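Local coordinates for protein predicted component of a thermophile-specific DNA repair system, contains a RAMP domain (Methanopyrus kandleri, PDB 4N0L) that probably binds CRISPR RNA through an RRM-like RAMP fold as the Csm3 protein of a type III-A antiviral defence system, and carries a zinc ion, at residues R57-F62 with L251-I257; M246-K250 with P333-V337. All blocks are in the same frame, centred on the assembly; numbering follows the deposited sequence.

Overall arrangement
Both contacts use helix 238-255, a helix packed on the central antiparallel sheet of the RRM-like core. Contact 1 sets its C-terminal end and the turn after it against helix 51-69, the short segments crossing at 87°; six of its nine touching residues are buried. Contact 2 lays the preceding turn beside the short helix 333-338, segment 246-250 running at 151° to 333-337, and is only partly buried, with an exposed glutamate at its border. Their chemistry follows: residues 57-62 and 251-257 combine leucine packing with an arginine bound to backbone carbonyls, whereas residues 246-250 and 333-337 join methionine and proline packing to a peripheral salt bridge with a weak hydrogen bond. The two centres lie 11 Å apart.

Contact 1 (R57-F62 with L251-I257); sequences RARALF and LVEDQGI
Leu61 and Leu251 pack against each other where helix 51-69 crosses helix 238-255 in the RRM-like core of this RAMP protein. The short segments have axes 9.8 Å apart at an angle of 87°, and Leu61 contributes the largest buried area. Its CB lies 4.0 Å from Leu251 CB, while its CD1 branch settles over the helix backbone, 3.7 Å from Val252 CA. The other branch, CD2, runs past the amide end of Gln255 in the opposite direction. Leu251 sends CD1 back to the first helix, 3.6 Å from Leu61 O and close to Phe62 CA. Val252 CG2 fills the angle between Ala58 and Leu61; from the same residue, contacts with Val268 and Phe270 join the crossing to strand 268-278.

Arg57 supplies the direct polar bonds. Its CG is anti to the backbone N (chi1 179°) and the chain bends at chi2, carrying the guanidinium across the end of helix 238-255, with CG 3.3 Å from Ile257 O. Gly256, the first residue beyond that helix, has a positive phi and presents its carbonyl to the arginine. The Arg57 NE to Gly256 O bond is 2.8 Å long and nearly straight at 163°, with the acceptor in the guanidinium plane. NH2 adds weaker bonds to Gly256 O and Gln255 O, while Leu61 CD2 lies over one guanidinium face, toward its rim. A water bridges the two segments, donating to Leu61 O at 3.0 Å and to Gln255 OE1 at 3.1 Å.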
ATOM      1  N   ARG A  57       3.125   1.418   6.312  1.00 21.48           N
ATOM      2  CA  ARG A  57       4.489   1.000   6.020  1.00 23.34           C
ATOM      3  C   ARG A  57       4.771   1.065   4.521  1.00 21.32           C
ATOM      4  O   ARG A  57       5.808   1.579   4.102  1.00 21.86           O
ATOM      5  CB  ARG A  57       4.742  -0.412   6.554  1.00 25.37           C
ATOM      6  CG  ARG A  57       6.136  -0.953   6.277  1.00 24.03           C
ATOM      7  CD  ARG A  57       7.215  -0.136   6.970  1.00 23.58           C
ATOM      8  NE  ARG A  57       8.530  -0.754   6.822  1.00 24.78           N
ATOM      9  CZ  ARG A  57       9.683  -0.116   6.990  1.00 24.37           C
ATOM     10  NH1 ARG A  57       9.695   1.171   7.306  1.00 23.38           N
ATOM     11  NH2 ARG A  57      10.830  -0.764   6.831  1.00 20.94           N
ATOM     12  N   ALA A  58       3.844   0.550   3.719  1.00 18.93           N
ATOM     13  CA  ALA A  58       3.967   0.611   2.266  1.00 17.33           C
ATOM     14  C   ALA A  58       4.060   2.056   1.773  1.00 20.01           C
ATOM     15  O   ALA A  58       4.834   2.361   0.864  1.00 19.46           O
ATOM     16  CB  ALA A  58       2.799  -0.104   1.606  1.00 14.36           C
ATOM     17  N   ARG A  59       3.269   2.940   2.375  1.00 19.88           N
ATOM     18  CA  ARG A  59       3.282   4.354   2.014  1.00 20.22           C
ATOM     19  C   ARG A  59       4.605   5.024   2.370  1.00 25.62           C
ATOM     20  O   ARG A  59       5.177   5.762   1.564  1.00 24.33           O
ATOM     21  CB  ARG A  59       2.137   5.096   2.701  1.00 19.44           C
ATOM     22  CG  ARG A  59       1.958   6.524   2.207  1.00 21.11           C
ATOM     23  CD  ARG A  59       0.938   7.281   3.044  1.00 22.98           C
ATOM     24  NE  ARG A  59       0.454   8.485   2.373  1.00 21.38           N
ATOM     25  CZ  ARG A  59       1.182   9.579   2.164  1.00 20.73           C
ATOM     26  NH1 ARG A  59       0.643  10.618   1.539  1.00 18.07           N
ATOM     27  NH2 ARG A  59       2.438   9.645   2.586  1.00 20.68           N
ATOM     28  N   ALA A  60       5.072   4.775   3.590  1.00 25.40           N
ATOM     29  CA  ALA A  60       6.306   5.371   4.091  1.00 22.12           C
ATOM     30  C   ALA A  60       7.514   4.989   3.238  1.00 24.15           C
ATOM     31  O   ALA A  60       8.415   5.801   3.026  1.00 28.66           O
ATOM     32  CB  ALA A  60       6.532   4.968   5.539  1.00 13.74           C
ATOM     33  N   LEU A  61       7.533   3.750   2.755  1.00 20.31           N
ATOM     34  CA  LEU A  61       8.647   3.268   1.942  1.00 23.20           C
ATOM     35  C   LEU A  61       8.538   3.721   0.488  1.00 23.56           C
ATOM     36  O   LEU A  61       9.541   4.082  -0.131  1.00 24.98           O
ATOM     37  CB  LEU A  61       8.733   1.742   2.005  1.00 25.26           C
ATOM     38  CG  LEU A  61       8.972   1.149   3.393  1.00 24.72           C
ATOM     39  CD1 LEU A  61       8.953  -0.368   3.339  1.00 19.30           C
ATOM     40  CD2 LEU A  61      10.288   1.655   3.962  1.00 25.07           C
ATOM     41  N   PHE A  62       7.325   3.698  -0.056  1.00 21.32           N
ATOM     42  CA  PHE A  62       7.110   4.137  -1.431  1.00 19.82           C
ATOM     43  C   PHE A  62       7.433   5.614  -1.630  1.00 22.46           C
ATOM     44  O   PHE A  62       8.036   5.988  -2.634  1.00 25.15           O
ATOM     45  CB  PHE A  62       5.674   3.876  -1.880  1.00 16.48           C
ATOM     46  CG  PHE A  62       5.386   4.368  -3.269  1.00 23.10           C
ATOM     47  CD1 PHE A  62       5.941   3.734  -4.369  1.00 20.45           C
ATOM     48  CD2 PHE A  62       4.580   5.480  -3.477  1.00 29.05           C
ATOM     49  CE1 PHE A  62       5.688   4.189  -5.652  1.00 23.11           C
ATOM     50  CE2 PHE A  62       4.324   5.940  -4.758  1.00 24.12           C
ATOM     51  CZ  PHE A  62       4.880   5.294  -5.846  1.00 23.44           C
ATOM     52  N   LEU A 251       9.058  -3.132  -1.859  1.00 25.45           N
ATOM     53  CA  LEU A 251       9.866  -2.375  -0.909  1.00 22.98           C
ATOM     54  C   LEU A 251       9.705  -2.904   0.512  1.00 26.90           C
ATOM     55  O   LEU A 251      10.670  -2.963   1.274  1.00 28.69           O
ATOM     56  CB  LEU A 251       9.497  -0.895  -0.957  1.00 23.18           C
ATOM     57  CG  LEU A 251       9.881  -0.160  -2.241  1.00 25.30           C
ATOM     58  CD1 LEU A 251       9.215   1.200  -2.289  1.00 16.78           C
ATOM     59  CD2 LEU A 251      11.393  -0.028  -2.351  1.00 22.96           C
ATOM     60  N   VAL A 252       8.476  -3.269   0.867  1.00 25.43           N
ATOM     61  CA  VAL A 252       8.196  -3.849   2.176  1.00 24.81           C
ATOM     62  C   VAL A 252       8.914  -5.196   2.318  1.00 22.83           C
ATOM     63  O   VAL A 252       9.424  -5.527   3.391  1.00 21.44           O
ATOM     64  CB  VAL A 252       6.680  -4.021   2.403  1.00 17.68           C
ATOM     65  CG1 VAL A 252       6.412  -4.732   3.718  1.00 11.18           C
ATOM     66  CG2 VAL A 252       5.996  -2.663   2.404  1.00 18.86           C
ATOM     67  N   GLU A 253       8.953  -5.966   1.235  1.00 18.38           N
ATOM     68  CA  GLU A 253       9.709  -7.219   1.211  1.00 20.57           C
ATOM     69  C   GLU A 253      11.195  -6.972   1.475  1.00 23.50           C
ATOM     70  O   GLU A 253      11.809  -7.656   2.290  1.00 30.40           O
ATOM     71  CB  GLU A 253       9.528  -7.947  -0.128  1.00 15.45           C
ATOM     72  CG  GLU A 253       8.109  -8.460  -0.370  1.00 13.39           C
ATOM     73  CD  GLU A 253       7.964  -9.234  -1.674  1.00 21.08           C
ATOM     74  OE1 GLU A 253       8.771  -9.011  -2.599  1.00 18.55           O
ATOM     75  OE2 GLU A 253       7.030 -10.059  -1.777  1.00 24.62           O
ATOM     76  N   ASP A 254      11.761  -5.980   0.792  1.00 27.14           N
ATOM     77  CA  ASP A 254      13.192  -5.690   0.890  1.00 32.34           C
ATOM     78  C   ASP A 254      13.602  -5.056   2.218  1.00 36.98           C
ATOM     79  O   ASP A 254      14.736  -5.223   2.666  1.00 42.01           O
ATOM     80  CB  ASP A 254      13.626  -4.761  -0.249  1.00 35.71           C
ATOM     81  CG  ASP A 254      13.607  -5.440  -1.603  1.00 45.29           C
ATOM     82  OD1 ASP A 254      13.654  -4.719  -2.621  1.00 52.08           O
ATOM     83  OD2 ASP A 254      13.534  -6.686  -1.655  1.00 45.67           O
ATOM     84  N   GLN A 255      12.690  -4.317   2.843  1.00 32.03           N
ATOM     85  CA  GLN A 255      13.056  -3.524   4.012  1.00 28.96           C
ATOM     86  C   GLN A 255      12.298  -3.902   5.287  1.00 27.48           C
ATOM     87  O   GLN A 255      12.596  -3.379   6.360  1.00 28.42           O
ATOM     88  CB  GLN A 255      12.852  -2.036   3.705  1.00 28.02           C
ATOM     89  CG  GLN A 255      13.897  -1.458   2.753  1.00 32.79           C
ATOM     90  CD  GLN A 255      13.568  -0.045   2.301  1.00 47.83           C
ATOM     91  OE1 GLN A 255      13.106   0.170   1.180  1.00 51.44           O
ATOM     92  NE2 GLN A 255      13.816   0.928   3.173  1.00 51.32           N
ATOM     93  N   GLY A 256      11.323  -4.800   5.176  1.00 24.94           N
ATOM     94  CA  GLY A 256      10.599  -5.280   6.344  1.00 22.82           C
ATOM     95  C   GLY A 256       9.282  -4.562   6.592  1.00 24.97           C
ATOM     96  O   GLY A 256       9.144  -3.379   6.267  1.00 20.72           O
ATOM     97  N   ILE A 257       8.315  -5.270   7.175  1.00 19.86           N
ATOM     98  CA  ILE A 257       7.037  -4.662   7.549  1.00 25.14           C
ATOM     99  C   ILE A 257       7.213  -3.697   8.712  1.00 24.47           C
ATOM    100  O   ILE A 257       6.356  -2.852   8.967  1.00 24.26           O
ATOM    101  CB  ILE A 257       5.984  -5.719   7.939  1.00 25.54           C
ATOM    102  CG1 ILE A 257       6.539  -6.640   9.029  1.00 29.36           C
ATOM    103  CG2 ILE A 257       5.559  -6.530   6.731  1.00 25.05           C
ATOM    104  CD1 ILE A 257       5.565  -7.707   9.480  1.00 28.51           C
TER
HETATM  105  O   HOH W   1      12.300   3.059   0.424  1.00 37.61           O

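Contact 2 (M246-K250 with P333-V337)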
ATOM      1  N   MET A 246       2.287  -2.469  -6.321  1.00 19.21           N
ATOM      2  CA  MET A 246       3.149  -3.646  -6.297  1.00 24.70           C
ATOM      3  C   MET A 246       4.556  -3.275  -5.849  1.00 26.00           C
ATOM      4  O   MET A 246       5.165  -3.978  -5.041  1.00 26.71           O
ATOM      5  CB  MET A 246       3.203  -4.315  -7.671  1.00 21.57           C
ATOM      6  CG  MET A 246       1.934  -5.038  -8.095  1.00 20.87           C
ATOM      7  SD  MET A 246       1.456  -6.353  -6.963  1.00 27.43           S
ATOM      8  CE  MET A 246      -0.006  -6.984  -7.788  1.00 25.11           C
ATOM      9  N   SER A 247       5.069  -2.172  -6.391  1.00 21.52           N
ATOM     10  CA  SER A 247       6.402  -1.689  -6.047  1.00 24.53           C
ATOM     11  C   SER A 247       6.540  -1.420  -4.555  1.00 24.32           C
ATOM     12  O   SER A 247       7.577  -1.712  -3.957  1.00 22.38           O
ATOM     13  CB  SER A 247       6.733  -0.416  -6.827  1.00 27.11           C
ATOM     14  OG  SER A 247       6.661  -0.645  -8.224  1.00 35.68           O
ATOM     15  N   SER A 248       5.486  -0.874  -3.954  1.00 19.29           N
ATOM     16  CA  SER A 248       5.518  -0.561  -2.532  1.00 20.86           C
ATOM     17  C   SER A 248       5.590  -1.857  -1.723  1.00 22.20           C
ATOM     18  O   SER A 248       6.271  -1.921  -0.700  1.00 22.19           O
ATOM     19  CB  SER A 248       4.301   0.276  -2.127  1.00 17.28           C
ATOM     20  OG  SER A 248       3.109  -0.492  -2.125  1.00 20.41           O
ATOM     21  N   LEU A 249       4.914  -2.897  -2.205  1.00 17.99           N
ATOM     22  CA  LEU A 249       4.958  -4.206  -1.555  1.00 21.97           C
ATOM     23  C   LEU A 249       6.341  -4.838  -1.697  1.00 19.17           C
ATOM     24  O   LEU A 249       6.834  -5.490  -0.778  1.00 20.36           O
ATOM     25  CB  LEU A 249       3.886  -5.135  -2.131  1.00 18.01           C
ATOM     26  CG  LEU A 249       2.441  -4.659  -1.966  1.00 19.82           C
ATOM     27  CD1 LEU A 249       1.463  -5.636  -2.603  1.00 18.70           C
ATOM     28  CD2 LEU A 249       2.112  -4.444  -0.495  1.00 21.32           C
ATOM     29  N   LYS A 250       6.957  -4.643  -2.859  1.00 18.92           N
ATOM     30  CA  LYS A 250       8.327  -5.088  -3.100  1.00 21.42           C
ATOM     31  C   LYS A 250       9.288  -4.418  -2.117  1.00 27.31           C
ATOM     32  O   LYS A 250      10.214  -5.053  -1.607  1.00 26.67           O
ATOM     33  CB  LYS A 250       8.730  -4.788  -4.546  1.00 22.97           C
ATOM     34  CG  LYS A 250      10.228  -4.744  -4.811  1.00 24.78           C
ATOM     35  CD  LYS A 250      10.867  -6.110  -4.671  1.00 38.13           C
ATOM     36  CE  LYS A 250      12.311  -6.084  -5.145  1.00 42.38           C
ATOM     37  NZ  LYS A 250      13.005  -7.369  -4.871  1.00 44.48           N
ATOM     38  N   PRO A 333       5.275  -9.524  -5.916  1.00 32.18           N
ATOM     39  CA  PRO A 333       4.965  -8.163  -6.378  1.00 32.88           C
ATOM     40  C   PRO A 333       5.750  -7.735  -7.618  1.00 31.24           C
ATOM     41  O   PRO A 333       5.158  -7.232  -8.573  1.00 28.10           O
ATOM     42  CB  PRO A 333       5.347  -7.299  -5.176  1.00 30.60           C
ATOM     43  CG  PRO A 333       5.083  -8.174  -4.011  1.00 29.87           C
ATOM     44  CD  PRO A 333       5.432  -9.572  -4.449  1.00 30.14           C
ATOM     45  N   GLU A 334       7.059  -7.957  -7.605  1.00 30.91           N
ATOM     46  CA  GLU A 334       7.921  -7.549  -8.709  1.00 36.83           C
ATOM     47  C   GLU A 334       7.614  -8.342  -9.981  1.00 36.61           C
ATOM     48  O   GLU A 334       7.795  -7.847 -11.095  1.00 35.59           O
ATOM     49  CB  GLU A 334       9.389  -7.725  -8.317  1.00 43.30           C
ATOM     50  CG  GLU A 334      10.390  -7.298  -9.373  1.00 55.09           C
ATOM     51  CD  GLU A 334      11.814  -7.659  -8.998  1.00 65.10           C
ATOM     52  OE1 GLU A 334      12.003  -8.338  -7.967  1.00 66.68           O
ATOM     53  OE2 GLU A 334      12.744  -7.263  -9.735  1.00 70.06           O
ATOM     54  N   GLU A 335       7.128  -9.567  -9.813  1.00 32.86           N
ATOM     55  CA  GLU A 335       6.763 -10.398 -10.954  1.00 33.89           C
ATOM     56  C   GLU A 335       5.458  -9.927 -11.593  1.00 30.36           C
ATOM     57  O   GLU A 335       5.306  -9.969 -12.814  1.00 30.90           O
ATOM     58  CB  GLU A 335       6.654 -11.865 -10.535  1.00 31.77           C
ATOM     59  CG  GLU A 335       7.958 -12.442 -10.008  1.00 32.90           C
ATOM     60  CD  GLU A 335       7.850 -13.913  -9.664  1.00 37.38           C
ATOM     61  OE1 GLU A 335       7.063 -14.258  -8.758  1.00 37.40           O
ATOM     62  OE2 GLU A 335       8.553 -14.725 -10.300  1.00 41.86           O
ATOM     63  N   TRP A 336       4.521  -9.476 -10.767  1.00 26.67           N
ATOM     64  CA  TRP A 336       3.283  -8.889 -11.270  1.00 30.99           C
ATOM     65  C   TRP A 336       3.557  -7.624 -12.079  1.00 29.92           C
ATOM     66  O   TRP A 336       2.898  -7.373 -13.088  1.00 26.22           O
ATOM     67  CB  TRP A 336       2.320  -8.580 -10.123  1.00 29.92           C
ATOM     68  CG  TRP A 336       1.566  -9.780  -9.645  1.00 29.07           C
ATOM     69  CD1 TRP A 336       1.799 -10.495  -8.507  1.00 26.41           C
ATOM     70  CD2 TRP A 336       0.462 -10.416 -10.299  1.00 27.80           C
ATOM     71  NE1 TRP A 336       0.903 -11.531  -8.406  1.00 28.31           N
ATOM     72  CE2 TRP A 336       0.072 -11.507  -9.497  1.00 25.24           C
ATOM     73  CE3 TRP A 336      -0.238 -10.168 -11.486  1.00 26.06           C
ATOM     74  CZ2 TRP A 336      -0.985 -12.348  -9.839  1.00 25.03           C
ATOM     75  CZ3 TRP A 336      -1.287 -11.005 -11.825  1.00 21.77           C
ATOM     76  CH2 TRP A 336      -1.650 -12.081 -11.006  1.00 26.79           C
ATOM     77  N   VAL A 337       4.522  -6.830 -11.623  1.00 29.36           N
ATOM     78  CA  VAL A 337       4.904  -5.606 -12.318  1.00 33.55           C
ATOM     79  C   VAL A 337       5.347  -5.905 -13.745  1.00 35.71           C
ATOM     80  O   VAL A 337       4.862  -5.296 -14.699  1.00 35.63           O
ATOM     81  CB  VAL A 337       6.048  -4.869 -11.591  1.00 32.63           C
ATOM     82  CG1 VAL A 337       6.597  -3.746 -12.458  1.00 30.10           C
ATOM     83  CG2 VAL A 337       5.565  -4.319 -10.267  1.00 31.76           C
TER
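Met246 overlaps the start of helix 333-338, its side chain passing across Pro333 to Trp336. With CG anti to the carbonyl carbon (chi1 -72°) and the chain bent at chi2, the thioether reaches the base of the indole: CE is 3.7 Å from Trp336 CB. The sulfur makes an oblique Met-aromatic contact, SD lying 5.0 Å from the centroid of the five-membered ring and 46° off its normal. Nearer the backbone, Met246 CB meets Val337 CG2 at 3.5 Å. The Pro333 ring fits against the adjoining helical turn, with CB 3.3 Å from Met246 O and CG 3.8 Å from Leu249 CB.

Here the C-terminal region of the chain packs beside a helix of the RRM-like core. The segments run roughly antiparallel, at 151°, with axes 8.4 Å apart. Strand 268-278 meets both: Leu249 and Pro333 touch Phe270, and Met246 touches Ile272, whose carbonyl oxygen accepts the Trp336 NE1 hydrogen bond.

Toward the exposed border the contact becomes ionic. Lys250 bends at chi2 and Glu334 stays extended, the two chains lying side by side and pointing the same way. They form a salt bridge whose hydrogen bond is weak, Lys250 NZ standing 3.4 Å from Glu334 OE1, and the ammonium also has a long, weak ion pair with Asp254.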